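Long-range contacts in putative hydrolase (Agrobacterium vitis, PDB 3LLC), which is an alpha/beta-hydrolase that probably acts as an esterase or thioesterase, predicted to remove fatty acyl groups from proteins and to cleave acyl glucuronides: residues R7-T15 and I25-A33; A69-H77 and R91-V99. All blocks are in the same frame, centred on the assembly; numbering follows the deposited sequence. Where two conformers were deposited one is given.

Contact 1 of 2, residues R7-T15 and I25-A33; sequences RPIETHAIT and IAALVRAPA
E10 and V29 exchange a pair of backbone hydrogen bonds, E10 N to V29 O at 2.8 Å and V29 N to E10 O at 2.9 Å. H12 with A27 and I14 with I25 repeat the pattern, so three hydrogen-bonded antiparallel pairs alternate with the non-hydrogen-bonded pairs T11–L28 and A13–A26. CA–H...O contacts such as A13 CA to I25 O (3.3 Å) accompany the backbone bonds.

On the face shared by E10, H12 and V29, the valine has two conformers; in the one modelled here CG1 meets the H12 imidazole near CD2, a contact that rests on that conformer alone. Farther along this face, I14 CD1 reaches A27 CB. The other face carries L28, whose CD2 lies 3.9 Å from I9 CG2.

At the open end, I9 CG1 lies over one face of the R30 guanidinium, 3.4 Å from NH2. R30 NH1 makes a weak, bent bond to R7 O (2.8 Å, 121° at the hydrogen), while its NH2 forms a salt bridge with D59 of helix 53-65. Water 1 joins P8 O to A31 N where direct pairing has ceased.

The hairpin's edge strand is thus held to strand 23-30 chiefly by main-chain bonds, whereas the salt bridge to D59 ties the R30 side chain at the open end to helix 53-65 and would probably offset its charge.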
loop_
_atom_site.group_PDB
_atom_site.type_symbol
_atom_site.label_atom_id
_atom_site.label_comp_id
_atom_site.label_asym_id
_atom_site.label_seq_id
_atom_site.Cartn_x
_atom_site.Cartn_y
_atom_site.Cartn_z
ATOM N N ARG A 7 14.662 -20.949 -1.282
ATOM C CA ARG A 7 14.185 -20.354 0.007
ATOM C C ARG A 7 12.658 -20.457 0.147
ATOM O O ARG A 7 11.932 -19.822 -0.616
ATOM C CB ARG A 7 14.645 -18.890 0.139
ATOM C CG ARG A 7 16.172 -18.717 0.307
ATOM C CD ARG A 7 16.786 -19.738 1.280
ATOM N NE ARG A 7 18.208 -19.499 1.522
ATOM C CZ ARG A 7 18.719 -18.756 2.507
ATOM N NH1 ARG A 7 17.936 -18.143 3.395
ATOM N NH2 ARG A 7 20.040 -18.628 2.605
ATOM N N PRO A 8 12.173 -21.252 1.131
ATOM C CA PRO A 8 10.725 -21.491 1.301
ATOM C C PRO A 8 9.940 -20.320 1.939
ATOM O O PRO A 8 10.523 -19.462 2.608
ATOM C CB PRO A 8 10.683 -22.720 2.223
ATOM C CG PRO A 8 11.916 -22.575 3.075
ATOM C CD PRO A 8 12.970 -21.945 2.168
ATOM N N ILE A 9 8.629 -20.291 1.709
ATOM C CA ILE A 9 7.748 -19.350 2.384
ATOM C C ILE A 9 7.586 -19.796 3.842
ATOM O O ILE A 9 7.337 -20.974 4.111
ATOM C CB ILE A 9 6.374 -19.240 1.680
ATOM C CG1 ILE A 9 6.534 -18.614 0.286
ATOM C CG2 ILE A 9 5.408 -18.381 2.498
ATOM C CD1 ILE A 9 5.250 -18.588 -0.567
ATOM N N GLU A 10 7.777 -18.870 4.783
ATOM C CA GLU A 10 7.570 -19.144 6.230
ATOM C C GLU A 10 6.401 -18.312 6.765
ATOM O O GLU A 10 6.231 -17.160 6.357
ATOM C CB GLU A 10 8.775 -18.747 7.063
ATOM C CG GLU A 10 10.143 -19.197 6.594
ATOM C CD GLU A 10 11.227 -18.424 7.348
ATOM O OE1 GLU A 10 11.282 -18.561 8.597
ATOM O OE2 GLU A 10 11.991 -17.660 6.706
ATOM N N THR A 11 5.669 -18.876 7.721
ATOM C CA THR A 11 4.525 -18.220 8.355
ATOM C C THR A 11 4.941 -17.595 9.700
ATOM O O THR A 11 5.612 -18.235 10.499
ATOM C CB THR A 11 3.363 -19.250 8.541
ATOM O OG1 THR A 11 2.787 -19.552 7.257
ATOM C CG2 THR A 11 2.288 -18.714 9.470
ATOM N N HIS A 12 4.547 -16.344 9.942
ATOM C CA HIS A 12 4.878 -15.594 11.169
ATOM C C HIS A 12 3.651 -14.861 11.717
ATOM O O HIS A 12 2.778 -14.466 10.954
ATOM C CB HIS A 12 5.966 -14.534 10.851
ATOM C CG HIS A 12 7.307 -15.118 10.534
ATOM N ND1 HIS A 12 8.272 -15.319 11.495
ATOM C CD2 HIS A 12 7.837 -15.571 9.370
ATOM C CE1 HIS A 12 9.330 -15.894 10.945
ATOM N NE2 HIS A 12 9.099 -16.048 9.655
ATOM N N ALA A 13 3.607 -14.630 13.024
ATOM C CA ALA A 13 2.603 -13.727 13.643
ATOM C C ALA A 13 3.333 -12.640 14.434
ATOM O O ALA A 13 4.199 -12.975 15.253
ATOM C CB ALA A 13 1.692 -14.511 14.586
ATOM N N ILE A 14 2.974 -11.393 14.215
ATOM C CA ILE A 14 3.627 -10.246 14.856
ATOM C C ILE A 14 2.628 -9.437 15.680
ATOM O O ILE A 14 1.600 -8.989 15.155
ATOM C CB ILE A 14 4.288 -9.332 13.788
ATOM C CG1 ILE A 14 5.394 -10.091 13.030
ATOM C CG2 ILE A 14 4.813 -8.007 14.427
ATOM C CD1 ILE A 14 5.118 -10.323 11.557
ATOM N N THR A 15 2.942 -9.196 16.949
ATOM C CA THR A 15 2.083 -8.378 17.803
ATOM C C THR A 15 2.364 -6.888 17.563
ATOM O O THR A 15 3.514 -6.461 17.576
ATOM C CB THR A 15 2.280 -8.713 19.272
ATOM O OG1 THR A 15 2.070 -10.119 19.474
ATOM C CG2 THR A 15 1.301 -7.939 20.164
ATOM N N ILE A 25 -0.718 -9.641 13.656
ATOM C CA ILE A 25 -0.628 -9.520 12.207
ATOM C C ILE A 25 0.011 -10.785 11.603
ATOM O O ILE A 25 1.108 -11.232 12.016
ATOM C CB ILE A 25 0.196 -8.223 11.827
ATOM C CG1 ILE A 25 -0.505 -6.986 12.377
ATOM C CG2 ILE A 25 0.480 -8.151 10.306
ATOM C CD1 ILE A 25 -1.998 -6.775 11.882
ATOM N N ALA A 26 -0.701 -11.399 10.650
ATOM C CA ALA A 26 -0.229 -12.591 9.959
ATOM C C ALA A 26 0.674 -12.162 8.771
ATOM O O ALA A 26 0.346 -11.228 8.011
ATOM C CB ALA A 26 -1.429 -13.447 9.455
ATOM N N ALA A 27 1.804 -12.857 8.617
ATOM C CA ALA A 27 2.786 -12.572 7.553
ATOM C C ALA A 27 3.354 -13.857 6.942
ATOM O O ALA A 27 3.451 -14.904 7.595
ATOM C CB ALA A 27 3.947 -11.643 8.088
ATOM N N LEU A 28 3.680 -13.760 5.653
ATOM C CA LEU A 28 4.301 -14.820 4.860
ATOM C C LEU A 28 5.613 -14.236 4.299
ATOM O O LEU A 28 5.579 -13.223 3.582
ATOM C CB LEU A 28 3.368 -15.227 3.706
ATOM C CG LEU A 28 2.056 -15.947 4.092
ATOM C CD1 LEU A 28 1.098 -16.032 2.893
ATOM C CD2 LEU A 28 2.337 -17.360 4.711
ATOM N N VAL A 29 6.737 -14.876 4.604
ATOM C CA VAL A 29 8.070 -14.331 4.301
ATOM C C VAL A 29 8.990 -15.351 3.630
ATOM O O VAL A 29 9.016 -16.548 3.981
ATOM C CB VAL A 29 8.782 -13.821 5.575
ATOM C CG1 VAL A 29 9.314 -14.984 6.407
ATOM C CG2 VAL A 29 9.924 -12.896 5.208
ATOM N N ARG A 30 9.729 -14.872 2.632
ATOM C CA ARG A 30 10.726 -15.644 1.928
ATOM C C ARG A 30 12.058 -14.908 2.114
ATOM O O ARG A 30 12.172 -13.743 1.745
ATOM C CB ARG A 30 10.330 -15.699 0.448
ATOM C CG ARG A 30 11.178 -16.541 -0.428
ATOM C CD ARG A 30 10.788 -16.361 -1.889
ATOM N NE ARG A 30 9.436 -16.829 -2.190
ATOM C CZ ARG A 30 9.115 -18.077 -2.536
ATOM N NH1 ARG A 30 10.027 -19.045 -2.562
ATOM N NH2 ARG A 30 7.858 -18.383 -2.817
ATOM N N ALA A 31 13.053 -15.568 2.705
ATOM C CA ALA A 31 14.383 -14.954 2.870
ATOM C C ALA A 31 15.089 -14.766 1.514
ATOM O O ALA A 31 14.940 -15.590 0.612
ATOM C CB ALA A 31 15.267 -15.803 3.821
ATOM N N PRO A 32 15.882 -13.687 1.371
ATOM C CA PRO A 32 16.764 -13.599 0.201
ATOM C C PRO A 32 17.832 -14.695 0.192
ATOM O O PRO A 32 18.204 -15.203 1.252
ATOM C CB PRO A 32 17.390 -12.206 0.337
ATOM C CG PRO A 32 17.355 -11.916 1.787
ATOM C CD PRO A 32 16.113 -12.586 2.324
ATOM N N ALA A 33 18.296 -15.088 -0.998
ATOM C CA ALA A 33 19.302 -16.149 -1.111
ATOM C C ALA A 33 20.630 -15.708 -0.477
ATOM O O ALA A 33 21.409 -16.539 -0.047
ATOM C CB ALA A 33 19.518 -16.546 -2.561
HETATM O O HOH W 1 12.787 -18.421 3.446
#

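Contact 2 of 2, residues A69-H77 and R91-V99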
loop_
_atom_site.group_PDB
_atom_site.type_symbol
_atom_site.label_atom_id
_atom_site.label_comp_id
_atom_site.label_asym_id
_atom_site.label_seq_id
_atom_site.Cartn_x
_atom_site.Cartn_y
_atom_site.Cartn_z
ATOM N N ALA A 69 11.063 -11.620 -0.050
ATOM C CA ALA A 69 9.668 -11.172 -0.213
ATOM C C ALA A 69 8.916 -11.211 1.117
ATOM O O ALA A 69 9.015 -12.207 1.856
ATOM C CB ALA A 69 8.961 -12.031 -1.251
ATOM N N ILE A 70 8.205 -10.124 1.433
ATOM C CA ILE A 70 7.335 -10.037 2.623
ATOM C C ILE A 70 5.907 -9.678 2.178
ATOM O O ILE A 70 5.708 -8.706 1.464
ATOM C CB ILE A 70 7.816 -9.012 3.654
ATOM C CG1 ILE A 70 9.166 -9.413 4.245
ATOM C CG2 ILE A 70 6.779 -8.829 4.791
ATOM C CD1 ILE A 70 9.854 -8.322 5.049
ATOM N N ARG A 71 4.929 -10.470 2.626
ATOM C CA ARG A 71 3.508 -10.072 2.536
ATOM C C ARG A 71 2.898 -10.175 3.920
ATOM O O ARG A 71 3.364 -10.999 4.733
ATOM C CB ARG A 71 2.747 -11.010 1.605
ATOM C CG ARG A 71 3.187 -10.941 0.141
ATOM C CD ARG A 71 2.565 -12.080 -0.699
ATOM N NE ARG A 71 3.149 -13.381 -0.436
ATOM C CZ ARG A 71 2.495 -14.537 -0.418
ATOM N NH1 ARG A 71 1.177 -14.601 -0.593
ATOM N NH2 ARG A 71 3.161 -15.646 -0.175
ATOM N N PHE A 72 1.894 -9.335 4.196
ATOM C CA PHE A 72 1.144 -9.400 5.460
ATOM C C PHE A 72 -0.299 -8.910 5.241
ATOM O O PHE A 72 -0.579 -8.231 4.251
ATOM C CB PHE A 72 1.830 -8.575 6.541
ATOM C CG PHE A 72 1.779 -7.102 6.282
ATOM C CD1 PHE A 72 2.669 -6.511 5.383
ATOM C CD2 PHE A 72 0.815 -6.292 6.894
ATOM C CE1 PHE A 72 2.598 -5.165 5.099
ATOM C CE2 PHE A 72 0.753 -4.922 6.621
ATOM C CZ PHE A 72 1.656 -4.367 5.709
ATOM N N ASP A 73 -1.199 -9.313 6.136
ATOM C CA ASP A 73 -2.613 -8.862 6.108
ATOM C C ASP A 73 -2.802 -7.723 7.106
ATOM O O ASP A 73 -2.447 -7.837 8.286
ATOM C CB ASP A 73 -3.574 -10.003 6.432
ATOM C CG ASP A 73 -3.874 -10.927 5.200
ATOM O OD1 ASP A 73 -3.948 -10.397 4.061
ATOM O OD2 ASP A 73 -4.075 -12.152 5.412
ATOM N N TYR A 74 -3.367 -6.624 6.632
ATOM C CA TYR A 74 -3.775 -5.526 7.532
ATOM C C TYR A 74 -4.754 -6.027 8.603
ATOM O O TYR A 74 -5.453 -7.028 8.391
ATOM C CB TYR A 74 -4.453 -4.412 6.756
ATOM C CG TYR A 74 -3.651 -3.737 5.656
ATOM C CD1 TYR A 74 -2.500 -2.997 5.950
ATOM C CD2 TYR A 74 -4.095 -3.737 4.339
ATOM C CE1 TYR A 74 -1.796 -2.344 4.933
ATOM C CE2 TYR A 74 -3.387 -3.074 3.328
ATOM C CZ TYR A 74 -2.243 -2.369 3.645
ATOM O OH TYR A 74 -1.547 -1.733 2.646
ATOM N N SER A 75 -4.752 -5.401 9.783
ATOM C CA SER A 75 -5.765 -5.711 10.770
ATOM C C SER A 75 -7.168 -5.579 10.117
ATOM O O SER A 75 -7.383 -4.706 9.278
ATOM C CB SER A 75 -5.682 -4.822 12.031
ATOM O OG SER A 75 -5.770 -3.437 11.728
ATOM N N GLY A 76 -8.087 -6.466 10.508
ATOM C CA GLY A 76 -9.432 -6.497 9.946
ATOM C C GLY A 76 -9.578 -7.213 8.607
ATOM O O GLY A 76 -10.698 -7.352 8.090
ATOM N N HIS A 77 -8.461 -7.689 8.070
ATOM C CA HIS A 77 -8.393 -8.311 6.736
ATOM C C HIS A 77 -7.791 -9.717 6.844
ATOM O O HIS A 77 -6.921 -9.987 7.698
ATOM C CB HIS A 77 -7.448 -7.545 5.808
ATOM C CG HIS A 77 -7.850 -6.134 5.471
ATOM N ND1 HIS A 77 -7.958 -5.119 6.413
ATOM C CD2 HIS A 77 -8.074 -5.547 4.267
ATOM C CE1 HIS A 77 -8.241 -3.979 5.797
ATOM N NE2 HIS A 77 -8.320 -4.208 4.501
ATOM N N ARG A 91 -3.275 3.206 11.873
ATOM C CA ARG A 91 -3.108 1.842 12.408
ATOM C C ARG A 91 -2.479 0.881 11.398
ATOM O O ARG A 91 -1.635 0.036 11.760
ATOM C CB ARG A 91 -4.451 1.259 12.924
ATOM C CG ARG A 91 -4.820 1.802 14.288
ATOM C CD ARG A 91 -6.237 1.509 14.683
ATOM N NE ARG A 91 -6.625 0.095 14.751
ATOM C CZ ARG A 91 -6.445 -0.718 15.797
ATOM N NH1 ARG A 91 -5.797 -0.322 16.894
ATOM N NH2 ARG A 91 -6.911 -1.964 15.739
ATOM N N TRP A 92 -2.875 1.006 10.125
ATOM C CA TRP A 92 -2.369 0.126 9.073
ATOM C C TRP A 92 -0.910 0.467 8.721
ATOM O O TRP A 92 -0.104 -0.427 8.470
ATOM C CB TRP A 92 -3.292 0.176 7.839
ATOM C CG TRP A 92 -4.660 -0.476 8.127
ATOM C CD1 TRP A 92 -4.889 -1.542 8.937
ATOM C CD2 TRP A 92 -5.957 -0.119 7.570
ATOM N NE1 TRP A 92 -6.235 -1.877 8.943
ATOM C CE2 TRP A 92 -6.906 -1.030 8.110
ATOM C CE3 TRP A 92 -6.396 0.868 6.692
ATOM C CZ2 TRP A 92 -8.274 -0.983 7.777
ATOM C CZ3 TRP A 92 -7.761 0.932 6.380
ATOM C CH2 TRP A 92 -8.677 0.021 6.935
ATOM N N LEU A 93 -0.560 1.747 8.806
ATOM C CA LEU A 93 0.831 2.168 8.688
ATOM C C LEU A 93 1.666 1.620 9.848
ATOM O O LEU A 93 2.788 1.138 9.626
ATOM C CB LEU A 93 0.921 3.705 8.658
ATOM C CG LEU A 93 2.331 4.320 8.785
ATOM C CD1 LEU A 93 3.235 3.915 7.563
ATOM C CD2 LEU A 93 2.210 5.894 8.873
ATOM N N GLU A 94 1.151 1.720 11.073
ATOM C CA GLU A 94 1.835 1.210 12.241
ATOM C C GLU A 94 2.170 -0.283 12.077
ATOM O O GLU A 94 3.247 -0.760 12.476
ATOM C CB GLU A 94 0.973 1.415 13.489
ATOM C CG GLU A 94 1.642 0.985 14.781
ATOM C CD GLU A 94 0.762 1.132 16.031
ATOM O OE1 GLU A 94 -0.488 1.281 15.924
ATOM O OE2 GLU A 94 1.335 1.071 17.141
ATOM N N GLU A 95 1.238 -1.016 11.484
ATOM C CA GLU A 95 1.439 -2.452 11.230
ATOM C C GLU A 95 2.553 -2.704 10.168
ATOM O O GLU A 95 3.423 -3.564 10.353
ATOM C CB GLU A 95 0.093 -3.076 10.803
ATOM C CG GLU A 95 -0.938 -3.108 11.946
ATOM C CD GLU A 95 -2.415 -3.177 11.476
ATOM O OE1 GLU A 95 -2.616 -3.565 10.306
ATOM O OE2 GLU A 95 -3.320 -2.878 12.307
ATOM N N ALA A 96 2.516 -1.962 9.070
ATOM C CA ALA A 96 3.521 -2.064 8.036
ATOM C C ALA A 96 4.915 -1.813 8.629
ATOM O O ALA A 96 5.840 -2.596 8.381
ATOM C CB ALA A 96 3.221 -1.102 6.832
ATOM N N LEU A 97 5.055 -0.759 9.430
ATOM C CA LEU A 97 6.348 -0.442 10.041
ATOM C C LEU A 97 6.781 -1.546 11.029
ATOM O O LEU A 97 7.972 -1.908 11.096
ATOM C CB LEU A 97 6.282 0.943 10.707
ATOM C CG LEU A 97 7.542 1.531 11.347
ATOM C CD1 LEU A 97 8.700 1.497 10.353
ATOM C CD2 LEU A 97 7.293 2.968 11.852
ATOM N N ALA A 98 5.836 -2.078 11.821
ATOM C CA ALA A 98 6.146 -3.158 12.752
ATOM C C ALA A 98 6.631 -4.437 12.040
ATOM O O ALA A 98 7.505 -5.156 12.534
ATOM C CB ALA A 98 4.941 -3.476 13.678
ATOM N N VAL A 99 6.031 -4.736 10.899
ATOM C CA VAL A 99 6.419 -5.919 10.135
ATOM C C VAL A 99 7.850 -5.710 9.597
ATOM O O VAL A 99 8.721 -6.582 9.752
ATOM C CB VAL A 99 5.422 -6.182 9.004
ATOM C CG1 VAL A 99 6.023 -7.185 7.988
ATOM C CG2 VAL A 99 4.099 -6.690 9.612
HETATM O O HOH W 2 -8.073 -2.420 13.034
#
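Strand 68-72 and helix 89-103 are neighbouring elements of the alpha/beta-hydrolase fold, the helix packing on one face of the central sheet. The axes of the segments 69-72 and 91-99 approach to 10.1 Å and run roughly antiparallel, and the loop leaving the strand makes a type II beta turn from Y74 to H77, where S75 and H77 meet the helix.

S75 is the polar centre. Its backbone N donates a nearly straight bond to E95 OE1 (2.9 Å, 174°), and its hydroxyl donates to the syn lone pair of E95 OE2 at 2.6 Å, so the carboxylate binds one residue through both oxygens. A chi1 of 57° swings OG between the serine's own N and carbonyl carbon, within range of that acceptor. The S75 carbonyl takes two donors from opposite faces of its plane: W92 NE1 at 3.1 Å and, from within the turn itself, H77 ND1 at 3.0 Å. Water 2 links S75 OG to R91 NH2.

Around this network the aromatic side chains interlock. Y74 CB sits over the five-membered ring of W92, 4.0 Å from its centroid, in a CH-pi contact. H77 turns its edge to the indole's six-membered ring, planes at 84°, an offset edge-to-face pair. Towards the strand the contact becomes apolar: V99 CG2 lies over one face of the F72 ring, F72 CZ meets A96 CB, and V99 CG1 touches I70 CG2 at 3.7 Å.

R23 also forms a salt bridge with E95 OE2, and Y74 packs on M115 beside a probable nucleophile elbow. Buried, with both oxygens engaged and an arginine alongside, E95 is probably stabilised as a carboxylate that fixes the turn's start.

How the contacts relate
From the N terminus, the chain runs out along strand 9-16 and returns along strand 23-30, so contact 1 closes a short hairpin at the edge of the main sheet. Only later does contact 2 open: strand 68-72 leads through a loop into helix 89-103, which packs back against it. The two closures are thus in series, neither enclosing nor crossing the other. They meet within the sheet, because strand 68-72 is the antiparallel neighbour of strand 23-30; R30 N to A69 O and L28 N to R71 O, both 2.9 Å, are probable hydrogen bonds. Together they join edge hairpin, inner strand and covering helix, with I25 touching both F72 and V99.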